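Local structure of sister chromatid cohesion protein (5T8V) at residues A[501-509]-A[561-572]; A[486-497]-A[592-603]. The protein probably acts as a cohesin loader that associates with chromatin, this chain being the C-terminal part of Scc2, built of helical HEAT repeats. All coordinates share one frame; numbering follows the deposited sequence.

Contact 1: A[501-509]-A[561-572]; sequences EHMVAWTGP and ELGRLAYRLREM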
loop_
_atom_site.group_PDB
_atom_site.type_symbol
_atom_site.label_atom_id
_atom_site.label_comp_id
_atom_site.label_asym_id
_atom_site.label_seq_id
_atom_site.Cartn_x
_atom_site.Cartn_y
_atom_site.Cartn_z
ATOM N N GLU A 501 -3.288 -38.133 -10.432
ATOM C CA GLU A 501 -3.719 -39.523 -10.368
ATOM C C GLU A 501 -4.300 -39.902 -9.012
ATOM O O GLU A 501 -5.184 -40.763 -8.947
ATOM C CB GLU A 501 -2.549 -40.454 -10.715
ATOM C CG GLU A 501 -1.236 -40.169 -9.971
ATOM C CD GLU A 501 -0.040 -40.832 -10.625
ATOM O OE1 GLU A 501 -0.241 -41.739 -11.463
ATOM O OE2 GLU A 501 1.105 -40.439 -10.307
ATOM N N HIS A 502 -3.831 -39.281 -7.928
ATOM C CA HIS A 502 -4.437 -39.507 -6.621
ATOM C C HIS A 502 -5.734 -38.731 -6.445
ATOM O O HIS A 502 -6.578 -39.136 -5.639
ATOM C CB HIS A 502 -3.456 -39.128 -5.509
ATOM C CG HIS A 502 -2.280 -40.050 -5.399
ATOM N ND1 HIS A 502 -1.257 -40.068 -6.324
ATOM C CD2 HIS A 502 -1.964 -40.983 -4.471
ATOM C CE1 HIS A 502 -0.363 -40.973 -5.971
ATOM N NE2 HIS A 502 -0.767 -41.543 -4.849
ATOM N N MET A 503 -5.909 -37.631 -7.182
ATOM C CA MET A 503 -7.132 -36.843 -7.078
ATOM C C MET A 503 -8.320 -37.586 -7.672
ATOM O O MET A 503 -9.405 -37.607 -7.082
ATOM C CB MET A 503 -6.948 -35.502 -7.787
ATOM C CG MET A 503 -5.876 -34.614 -7.181
ATOM S SD MET A 503 -6.389 -33.855 -5.631
ATOM C CE MET A 503 -7.686 -32.768 -6.193
ATOM N N VAL A 504 -8.133 -38.198 -8.841
ATOM C CA VAL A 504 -9.214 -38.882 -9.541
ATOM C C VAL A 504 -9.281 -40.335 -9.090
ATOM O O VAL A 504 -9.960 -41.158 -9.715
ATOM C CB VAL A 504 -9.033 -38.784 -11.067
ATOM C CG1 VAL A 504 -8.987 -37.326 -11.502
ATOM C CG2 VAL A 504 -7.771 -39.521 -11.512
ATOM N N ALA A 505 -8.583 -40.659 -8.004
ATOM C CA ALA A 505 -8.551 -42.029 -7.514
ATOM C C ALA A 505 -9.956 -42.512 -7.170
ATOM O O ALA A 505 -10.832 -41.733 -6.784
ATOM C CB ALA A 505 -7.648 -42.132 -6.288
ATOM N N TRP A 506 -10.160 -43.823 -7.311
ATOM C CA TRP A 506 -11.475 -44.411 -7.077
ATOM C C TRP A 506 -11.937 -44.204 -5.641
ATOM O O TRP A 506 -13.138 -44.047 -5.393
ATOM C CB TRP A 506 -11.439 -45.901 -7.415
ATOM C CG TRP A 506 -12.752 -46.587 -7.265
ATOM C CD1 TRP A 506 -13.030 -47.661 -6.475
ATOM C CD2 TRP A 506 -13.976 -46.244 -7.923
ATOM N NE1 TRP A 506 -14.353 -48.013 -6.603
ATOM C CE2 TRP A 506 -14.955 -47.157 -7.487
ATOM C CE3 TRP A 506 -14.337 -45.255 -8.841
ATOM C CZ2 TRP A 506 -16.272 -47.109 -7.937
ATOM C CZ3 TRP A 506 -15.640 -45.209 -9.286
ATOM C CH2 TRP A 506 -16.595 -46.129 -8.835
ATOM N N THR A 507 -11.010 -44.207 -4.683
ATOM C CA THR A 507 -11.336 -44.000 -3.277
ATOM C C THR A 507 -10.863 -42.642 -2.776
ATOM O O THR A 507 -10.652 -42.469 -1.572
ATOM C CB THR A 507 -10.727 -45.110 -2.421
ATOM O OG1 THR A 507 -9.297 -45.043 -2.493
ATOM C CG2 THR A 507 -11.191 -46.475 -2.903
ATOM N N GLY A 508 -10.701 -41.675 -3.677
ATOM C CA GLY A 508 -10.150 -40.388 -3.332
ATOM C C GLY A 508 -11.207 -39.343 -3.026
ATOM O O GLY A 508 -12.331 -39.662 -2.623
ATOM N N PRO A 509 -10.862 -38.064 -3.218
ATOM C CA PRO A 509 -11.786 -36.996 -2.796
ATOM C C PRO A 509 -13.088 -36.965 -3.577
ATOM O O PRO A 509 -14.146 -36.731 -2.982
ATOM C CB PRO A 509 -10.959 -35.719 -3.004
ATOM C CG PRO A 509 -9.928 -36.090 -4.012
ATOM C CD PRO A 509 -9.601 -37.523 -3.753
ATOM N N GLU A 561 -5.537 -48.731 -14.325
ATOM C CA GLU A 561 -6.438 -48.148 -13.336
ATOM C C GLU A 561 -7.225 -46.987 -13.930
ATOM O O GLU A 561 -8.435 -46.866 -13.704
ATOM C CB GLU A 561 -5.644 -47.688 -12.112
ATOM C CG GLU A 561 -6.477 -47.003 -11.041
ATOM C CD GLU A 561 -7.540 -47.913 -10.454
ATOM O OE1 GLU A 561 -7.455 -49.140 -10.666
ATOM O OE2 GLU A 561 -8.459 -47.400 -9.781
ATOM N N LEU A 562 -6.555 -46.122 -14.697
ATOM C CA LEU A 562 -7.253 -45.007 -15.327
ATOM C C LEU A 562 -8.304 -45.492 -16.315
ATOM O O LEU A 562 -9.343 -44.844 -16.481
ATOM C CB LEU A 562 -6.249 -44.086 -16.022
ATOM C CG LEU A 562 -5.422 -43.199 -15.090
ATOM C CD1 LEU A 562 -4.259 -42.575 -15.841
ATOM C CD2 LEU A 562 -6.293 -42.117 -14.468
ATOM N N GLY A 563 -8.057 -46.623 -16.980
ATOM C CA GLY A 563 -9.070 -47.186 -17.857
ATOM C C GLY A 563 -10.277 -47.689 -17.090
ATOM O O GLY A 563 -11.423 -47.481 -17.507
ATOM N N ARG A 564 -10.041 -48.356 -15.958
ATOM C CA ARG A 564 -11.148 -48.771 -15.102
ATOM C C ARG A 564 -11.964 -47.564 -14.659
ATOM O O ARG A 564 -13.199 -47.573 -14.732
ATOM C CB ARG A 564 -10.620 -49.535 -13.891
ATOM C CG ARG A 564 -9.817 -50.775 -14.243
ATOM C CD ARG A 564 -9.112 -51.338 -13.020
ATOM N NE ARG A 564 -7.984 -52.190 -13.387
ATOM C CZ ARG A 564 -7.035 -52.578 -12.544
ATOM N NH1 ARG A 564 -7.065 -52.192 -11.275
ATOM N NH2 ARG A 564 -6.046 -53.351 -12.972
ATOM N N LEU A 565 -11.287 -46.510 -14.197
ATOM C CA LEU A 565 -11.991 -45.285 -13.829
ATOM C C LEU A 565 -12.772 -44.727 -15.011
ATOM O O LEU A 565 -13.868 -44.182 -14.838
ATOM C CB LEU A 565 -11.000 -44.245 -13.308
ATOM C CG LEU A 565 -10.411 -44.496 -11.921
ATOM C CD1 LEU A 565 -9.216 -43.585 -11.676
ATOM C CD2 LEU A 565 -11.466 -44.288 -10.848
ATOM N N ALA A 566 -12.224 -44.850 -16.221
ATOM C CA ALA A 566 -12.920 -44.351 -17.400
ATOM C C ALA A 566 -14.232 -45.095 -17.611
ATOM O O ALA A 566 -15.297 -44.479 -17.759
ATOM C CB ALA A 566 -12.019 -44.475 -18.628
ATOM N N TYR A 567 -14.178 -46.429 -17.621
ATOM C CA TYR A 567 -15.401 -47.215 -17.757
ATOM C C TYR A 567 -16.396 -46.867 -16.656
ATOM O O TYR A 567 -17.559 -46.538 -16.928
ATOM C CB TYR A 567 -15.069 -48.708 -17.730
ATOM C CG TYR A 567 -16.289 -49.601 -17.673
ATOM C CD1 TYR A 567 -16.968 -49.959 -18.830
ATOM C CD2 TYR A 567 -16.766 -50.083 -16.459
ATOM C CE1 TYR A 567 -18.086 -50.774 -18.781
ATOM C CE2 TYR A 567 -17.882 -50.896 -16.400
ATOM C CZ TYR A 567 -18.540 -51.238 -17.563
ATOM O OH TYR A 567 -19.652 -52.050 -17.509
ATOM N N ARG A 568 -15.949 -46.930 -15.399
ATOM C CA ARG A 568 -16.833 -46.657 -14.271
ATOM C C ARG A 568 -17.524 -45.310 -14.425
ATOM O O ARG A 568 -18.754 -45.221 -14.365
ATOM C CB ARG A 568 -16.040 -46.705 -12.965
ATOM C CG ARG A 568 -15.500 -48.082 -12.631
ATOM C CD ARG A 568 -14.492 -48.028 -11.498
ATOM N NE ARG A 568 -13.840 -49.320 -11.297
ATOM C CZ ARG A 568 -12.799 -49.521 -10.495
ATOM N NH1 ARG A 568 -12.275 -48.514 -9.809
ATOM N NH2 ARG A 568 -12.278 -50.735 -10.383
ATOM N N LEU A 569 -16.744 -44.244 -14.623
ATOM C CA LEU A 569 -17.333 -42.911 -14.716
ATOM C C LEU A 569 -18.258 -42.783 -15.917
ATOM O O LEU A 569 -19.247 -42.043 -15.857
ATOM C CB LEU A 569 -16.235 -41.850 -14.775
ATOM C CG LEU A 569 -15.840 -41.253 -13.421
ATOM C CD1 LEU A 569 -16.975 -40.423 -12.837
ATOM C CD2 LEU A 569 -15.407 -42.340 -12.444
ATOM N N ARG A 570 -17.962 -43.483 -17.014
ATOM C CA ARG A 570 -18.882 -43.481 -18.146
ATOM C C ARG A 570 -20.229 -44.073 -17.741
ATOM O O ARG A 570 -21.286 -43.462 -17.959
ATOM C CB ARG A 570 -18.267 -44.256 -19.312
ATOM C CG ARG A 570 -18.943 -44.019 -20.656
ATOM C CD ARG A 570 -19.593 -45.289 -21.180
ATOM N NE ARG A 570 -18.623 -46.361 -21.381
ATOM C CZ ARG A 570 -18.944 -47.621 -21.660
ATOM N NH1 ARG A 570 -20.216 -47.982 -21.768
ATOM N NH2 ARG A 570 -17.989 -48.525 -21.827
ATOM N N GLU A 571 -20.207 -45.262 -17.129
ATOM C CA GLU A 571 -21.444 -45.867 -16.643
ATOM C C GLU A 571 -22.160 -44.957 -15.655
ATOM O O GLU A 571 -23.395 -44.927 -15.617
ATOM C CB GLU A 571 -21.149 -47.217 -15.989
ATOM C CG GLU A 571 -20.544 -48.260 -16.920
ATOM C CD GLU A 571 -21.551 -48.834 -17.902
ATOM O OE1 GLU A 571 -22.505 -48.119 -18.274
ATOM O OE2 GLU A 571 -21.391 -50.009 -18.297
ATOM N N MET A 572 -21.405 -44.208 -14.850
ATOM C CA MET A 572 -22.014 -43.319 -13.868
ATOM C C MET A 572 -22.709 -42.144 -14.541
ATOM O O MET A 572 -23.809 -41.750 -14.136
ATOM C CB MET A 572 -20.951 -42.819 -12.893
ATOM C CG MET A 572 -21.025 -43.448 -11.518
ATOM S SD MET A 572 -19.541 -43.114 -10.552
ATOM C CE MET A 572 -18.418 -44.272 -11.301
#
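Trp506, in the link between helices 500-503 and 509-520, lies against helix 556-574 of the HEAT-repeat solenoid; Ala505 to Gly508 form a type I beta turn there, and Gly508 is the N-cap of the second helix. The main interaction is cation-pi. Arg568 spans one indole face, its CZ 4.2 Å from the centroid of the five-membered ring of Trp506 and only 4° off the normal, with the guanidinium plane tilted 53° from the ring. The extended chain also lays Arg568 CD over the six-membered ring of Trp506, a CH-pi contact 3.7 Å from its centroid. Trp506 CG is anti to the backbone N (chi1 -177°), which carries the indole out to the helix.

Ion pairs are likely to fix the guanidinium: Arg568 NH2 bridges to Glu350, and Glu561 OE2 makes a long pair to Arg568 NH1 while its OE1 bridges Arg564. The indole also makes a cation-pi contact with Arg511 and an edge-to-face contact with Tyr583.

Apolar packing completes the join. Val504 CG2 meets Leu562 CD2 at 4.2 Å, and Leu565 CD2 comes within 3.6 Å of Trp506 CE3. At the indole edge, in its plane, Met572 CE sits 3.6 Å from Trp506 CZ3.

Contact 2: A[486-497]-A[592-603]; sequences LSDLAASALELK and QAKLSYSIILLR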
loop_
_atom_site.group_PDB
_atom_site.type_symbol
_atom_site.label_atom_id
_atom_site.label_comp_id
_atom_site.label_asym_id
_atom_site.label_seq_id
_atom_site.Cartn_x
_atom_site.Cartn_y
_atom_site.Cartn_z
ATOM N N LEU A 486 -6.798 -38.141 3.007
ATOM C CA LEU A 486 -7.096 -36.742 2.738
ATOM C C LEU A 486 -6.043 -35.819 3.328
ATOM O O LEU A 486 -5.774 -34.755 2.767
ATOM C CB LEU A 486 -8.471 -36.379 3.298
ATOM C CG LEU A 486 -9.686 -37.064 2.678
ATOM C CD1 LEU A 486 -10.936 -36.703 3.464
ATOM C CD2 LEU A 486 -9.844 -36.681 1.213
ATOM N N SER A 487 -5.452 -36.194 4.463
ATOM C CA SER A 487 -4.449 -35.342 5.091
ATOM C C SER A 487 -3.175 -35.300 4.257
ATOM O O SER A 487 -2.633 -34.221 3.986
ATOM C CB SER A 487 -4.155 -35.835 6.507
ATOM O OG SER A 487 -3.170 -35.033 7.139
ATOM N N ASP A 488 -2.682 -36.467 3.838
ATOM C CA ASP A 488 -1.511 -36.493 2.969
ATOM C C ASP A 488 -1.797 -35.781 1.654
ATOM O O ASP A 488 -0.971 -34.997 1.166
ATOM C CB ASP A 488 -1.077 -37.938 2.718
ATOM C CG ASP A 488 0.137 -38.037 1.814
ATOM O OD1 ASP A 488 1.244 -37.668 2.262
ATOM O OD2 ASP A 488 -0.013 -38.490 0.659
ATOM N N LEU A 489 -2.975 -36.025 1.077
ATOM C CA LEU A 489 -3.318 -35.405 -0.196
ATOM C C LEU A 489 -3.403 -33.890 -0.067
ATOM O O LEU A 489 -2.996 -33.159 -0.975
ATOM C CB LEU A 489 -4.638 -35.978 -0.709
ATOM C CG LEU A 489 -5.078 -35.530 -2.100
ATOM C CD1 LEU A 489 -4.079 -35.975 -3.155
ATOM C CD2 LEU A 489 -6.464 -36.079 -2.398
ATOM N N ALA A 490 -3.935 -33.398 1.056
ATOM C CA ALA A 490 -3.988 -31.959 1.284
ATOM C C ALA A 490 -2.590 -31.386 1.453
ATOM O O ALA A 490 -2.281 -30.318 0.911
ATOM C CB ALA A 490 -4.838 -31.651 2.515
ATOM N N ALA A 491 -1.735 -32.079 2.207
ATOM C CA ALA A 491 -0.340 -31.666 2.308
ATOM C C ALA A 491 0.276 -31.500 0.928
ATOM O O ALA A 491 0.978 -30.516 0.666
ATOM C CB ALA A 491 0.450 -32.686 3.127
ATOM N N SER A 492 0.016 -32.450 0.025
ATOM C CA SER A 492 0.572 -32.354 -1.321
ATOM C C SER A 492 -0.073 -31.223 -2.113
ATOM O O SER A 492 0.597 -30.558 -2.909
ATOM C CB SER A 492 0.394 -33.680 -2.057
ATOM O OG SER A 492 1.136 -34.714 -1.437
ATOM N N ALA A 493 -1.368 -30.987 -1.908
ATOM C CA ALA A 493 -2.102 -30.051 -2.753
ATOM C C ALA A 493 -1.848 -28.601 -2.370
ATOM O O ALA A 493 -1.916 -27.720 -3.234
ATOM C CB ALA A 493 -3.601 -30.347 -2.687
ATOM N N LEU A 494 -1.566 -28.323 -1.095
ATOM C CA LEU A 494 -1.268 -26.952 -0.697
ATOM C C LEU A 494 -0.046 -26.433 -1.444
ATOM O O LEU A 494 -0.084 -25.357 -2.053
ATOM C CB LEU A 494 -1.073 -26.877 0.817
ATOM C CG LEU A 494 -2.392 -26.915 1.594
ATOM C CD1 LEU A 494 -2.150 -27.190 3.068
ATOM C CD2 LEU A 494 -3.155 -25.609 1.414
ATOM N N GLU A 495 1.050 -27.183 -1.405
ATOM C CA GLU A 495 2.092 -27.006 -2.401
ATOM C C GLU A 495 1.578 -27.486 -3.756
ATOM O O GLU A 495 0.610 -28.243 -3.848
ATOM C CB GLU A 495 3.355 -27.773 -2.007
ATOM C CG GLU A 495 3.857 -27.463 -0.600
ATOM C CD GLU A 495 4.185 -25.993 -0.401
ATOM O OE1 GLU A 495 4.837 -25.401 -1.287
ATOM O OE2 GLU A 495 3.786 -25.430 0.641
ATOM N N LEU A 496 2.235 -27.038 -4.821
ATOM C CA LEU A 496 1.764 -27.380 -6.156
ATOM C C LEU A 496 2.335 -28.714 -6.623
ATOM O O LEU A 496 2.563 -28.909 -7.820
ATOM C CB LEU A 496 2.121 -26.274 -7.146
ATOM C CG LEU A 496 1.447 -24.919 -6.892
ATOM C CD1 LEU A 496 1.974 -23.871 -7.863
ATOM C CD2 LEU A 496 -0.070 -25.029 -6.995
ATOM N N LYS A 497 2.561 -29.639 -5.691
ATOM C CA LYS A 497 3.062 -30.958 -6.052
ATOM C C LYS A 497 2.051 -31.688 -6.928
ATOM O O LYS A 497 0.898 -31.889 -6.532
ATOM C CB LYS A 497 3.363 -31.769 -4.793
ATOM C CG LYS A 497 4.660 -31.376 -4.094
ATOM C CD LYS A 497 4.814 -32.069 -2.745
ATOM C CE LYS A 497 5.047 -33.568 -2.889
ATOM N NZ LYS A 497 6.354 -33.880 -3.528
ATOM N N GLN A 592 -14.936 -34.628 6.567
ATOM C CA GLN A 592 -14.209 -35.319 5.508
ATOM C C GLN A 592 -14.678 -34.861 4.133
ATOM O O GLN A 592 -13.869 -34.720 3.207
ATOM C CB GLN A 592 -14.382 -36.829 5.652
ATOM C CG GLN A 592 -13.645 -37.427 6.828
ATOM C CD GLN A 592 -13.961 -38.895 7.021
ATOM O OE1 GLN A 592 -15.042 -39.362 6.664
ATOM N NE2 GLN A 592 -13.012 -39.634 7.587
ATOM N N ALA A 593 -15.983 -34.630 3.977
ATOM C CA ALA A 593 -16.508 -34.174 2.694
ATOM C C ALA A 593 -16.023 -32.765 2.376
ATOM O O ALA A 593 -15.570 -32.490 1.259
ATOM C CB ALA A 593 -18.036 -34.227 2.704
ATOM N N LYS A 594 -16.112 -31.857 3.350
ATOM C CA LYS A 594 -15.647 -30.493 3.126
ATOM C C LYS A 594 -14.162 -30.469 2.781
ATOM O O LYS A 594 -13.745 -29.768 1.850
ATOM C CB LYS A 594 -15.935 -29.636 4.357
ATOM C CG LYS A 594 -15.282 -28.263 4.328
ATOM C CD LYS A 594 -16.246 -27.171 4.746
ATOM C CE LYS A 594 -17.239 -26.863 3.645
ATOM N NZ LYS A 594 -17.886 -25.530 3.831
ATOM N N LEU A 595 -13.346 -31.234 3.511
ATOM C CA LEU A 595 -11.921 -31.283 3.199
ATOM C C LEU A 595 -11.686 -31.864 1.812
ATOM O O LEU A 595 -10.851 -31.360 1.054
ATOM C CB LEU A 595 -11.167 -32.097 4.253
ATOM C CG LEU A 595 -9.668 -32.294 4.008
ATOM C CD1 LEU A 595 -8.960 -30.969 3.776
ATOM C CD2 LEU A 595 -9.040 -33.020 5.179
ATOM N N SER A 596 -12.416 -32.924 1.459
ATOM C CA SER A 596 -12.269 -33.525 0.138
ATOM C C SER A 596 -12.542 -32.504 -0.956
ATOM O O SER A 596 -11.695 -32.247 -1.823
ATOM C CB SER A 596 -13.211 -34.721 0.004
ATOM O OG SER A 596 -12.890 -35.726 0.946
ATOM N N TYR A 597 -13.730 -31.898 -0.926
ATOM C CA TYR A 597 -14.085 -30.942 -1.965
ATOM C C TYR A 597 -13.128 -29.758 -1.982
ATOM O O TYR A 597 -12.816 -29.230 -3.054
ATOM C CB TYR A 597 -15.528 -30.469 -1.773
ATOM C CG TYR A 597 -16.008 -29.583 -2.895
ATOM C CD1 TYR A 597 -16.185 -30.091 -4.177
ATOM C CD2 TYR A 597 -16.273 -28.241 -2.680
ATOM C CE1 TYR A 597 -16.613 -29.286 -5.208
ATOM C CE2 TYR A 597 -16.704 -27.429 -3.707
ATOM C CZ TYR A 597 -16.871 -27.957 -4.971
ATOM O OH TYR A 597 -17.302 -27.150 -5.998
ATOM N N SER A 598 -12.641 -29.334 -0.814
ATOM C CA SER A 598 -11.681 -28.235 -0.779
ATOM C C SER A 598 -10.376 -28.627 -1.463
ATOM O O SER A 598 -9.791 -27.829 -2.205
ATOM C CB SER A 598 -11.428 -27.810 0.665
ATOM O OG SER A 598 -12.640 -27.469 1.317
ATOM N N ILE A 599 -9.903 -29.852 -1.224
ATOM C CA ILE A 599 -8.725 -30.343 -1.933
ATOM C C ILE A 599 -8.967 -30.311 -3.435
ATOM O O ILE A 599 -8.103 -29.884 -4.209
ATOM C CB ILE A 599 -8.365 -31.758 -1.442
ATOM C CG1 ILE A 599 -7.837 -31.700 -0.008
ATOM C CG2 ILE A 599 -7.316 -32.399 -2.340
ATOM C CD1 ILE A 599 -7.952 -33.013 0.738
ATOM N N ILE A 600 -10.145 -30.759 -3.873
ATOM C CA ILE A 600 -10.477 -30.675 -5.292
ATOM C C ILE A 600 -10.388 -29.233 -5.776
ATOM O O ILE A 600 -9.878 -28.959 -6.870
ATOM C CB ILE A 600 -11.870 -31.281 -5.546
ATOM C CG1 ILE A 600 -11.831 -32.790 -5.286
ATOM C CG2 ILE A 600 -12.331 -31.001 -6.978
ATOM C CD1 ILE A 600 -13.181 -33.451 -5.272
ATOM N N LEU A 601 -10.873 -28.288 -4.968
ATOM C CA LEU A 601 -10.871 -26.889 -5.382
ATOM C C LEU A 601 -9.454 -26.349 -5.514
ATOM O O LEU A 601 -9.170 -25.564 -6.425
ATOM C CB LEU A 601 -11.676 -26.048 -4.391
ATOM C CG LEU A 601 -13.199 -26.188 -4.459
ATOM C CD1 LEU A 601 -13.838 -25.428 -3.317
ATOM C CD2 LEU A 601 -13.749 -25.693 -5.795
ATOM N N LEU A 602 -8.551 -26.745 -4.613
ATOM C CA LEU A 602 -7.180 -26.253 -4.698
ATOM C C LEU A 602 -6.540 -26.570 -6.040
ATOM O O LEU A 602 -5.611 -25.868 -6.450
ATOM C CB LEU A 602 -6.327 -26.840 -3.575
ATOM C CG LEU A 602 -6.629 -26.348 -2.158
ATOM C CD1 LEU A 602 -5.746 -27.072 -1.160
ATOM C CD2 LEU A 602 -6.440 -24.842 -2.041
ATOM N N ARG A 603 -7.014 -27.603 -6.733
ATOM C CA ARG A 603 -6.511 -27.959 -8.049
ATOM C C ARG A 603 -7.418 -27.474 -9.169
ATOM O O ARG A 603 -7.185 -27.816 -10.332
ATOM C CB ARG A 603 -6.330 -29.474 -8.147
ATOM C CG ARG A 603 -5.525 -30.076 -7.005
ATOM C CD ARG A 603 -4.148 -29.444 -6.878
ATOM N NE ARG A 603 -3.365 -29.589 -8.102
ATOM C CZ ARG A 603 -2.074 -29.295 -8.202
ATOM N NH1 ARG A 603 -1.410 -28.844 -7.148
ATOM N NH2 ARG A 603 -1.442 -29.459 -9.355
#
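The guanidinium of Arg603 meets the chain just past the end of helix 481-494 edge-on: Leu496 CA lies in its plane, 3.6 Å from Arg603 NH1, and the carbonyl oxygen of Ala493 also lies near that plane, at longer range. Bends at chi2 and chi3 fold the arginine chain back to this edge. Residues 495-497 are poorly ordered, so this end is less certain than the rest. Another flat group, the Tyr597 ring, has Leu601 CG of its own helix over one face, offset toward the rim, and touches Pro419 and Pro422.

Between the helices the packing is apolar, knobs into holes. Ile599 enters the hole formed by Leu486, Leu489, Ala490 and Ala493: its CD1 reaches Ala490 CB at 3.8 Å, and its CG2 lies 3.8 Å from Leu489 CD2. In return, Leu486 sits among Gln592, Leu595, Ser596 and Ile599, with its CB 3.9 Å from Leu595 CD2. Ser596 OG faces the methyls of Leu486, yet its polar need is met within its own helix, by a 2.7 Å hydrogen bond from Ser596 OG to Gln592 O. The donor is tilted 32° from the carbonyl plane, and the backbone N of Ser596 reaches the same oxygen from the opposite face. Further along, Leu602 CD1 touches Leu494 CD2 at 3.9 Å. With an alanine at Ile599, the hole beside Ala490 would probably be left partly unfilled, and Leu489 would lose the CG2 methyl, one of its packing partners.

The axes of 486-494 and 592-602 come within 9.6 Å and run roughly parallel, at 24°, a layer-to-layer packing consistent with the helical solenoid of HEAT repeats.

Overall arrangement
Contact 1 is nested along the chain inside the loop closed by contact 2, and their centres are about 17 Å apart. Helices 481-494 and 500-503 are consecutive, so the chain passes directly from the first segment of contact 2 into that of contact 1. Met503 joins the two: its CE packs 3.5 Å from Ile599 O and 3.5 Å from Arg603 CG. A second touch comes where the next helix starts, with Pro509 CD 3.7 Å from Leu489 CD2. Helix 500-503 and the turn after it thus lie between helix 590-602 and helix 556-574, linking both contacts into one continuous part of the helical solenoid.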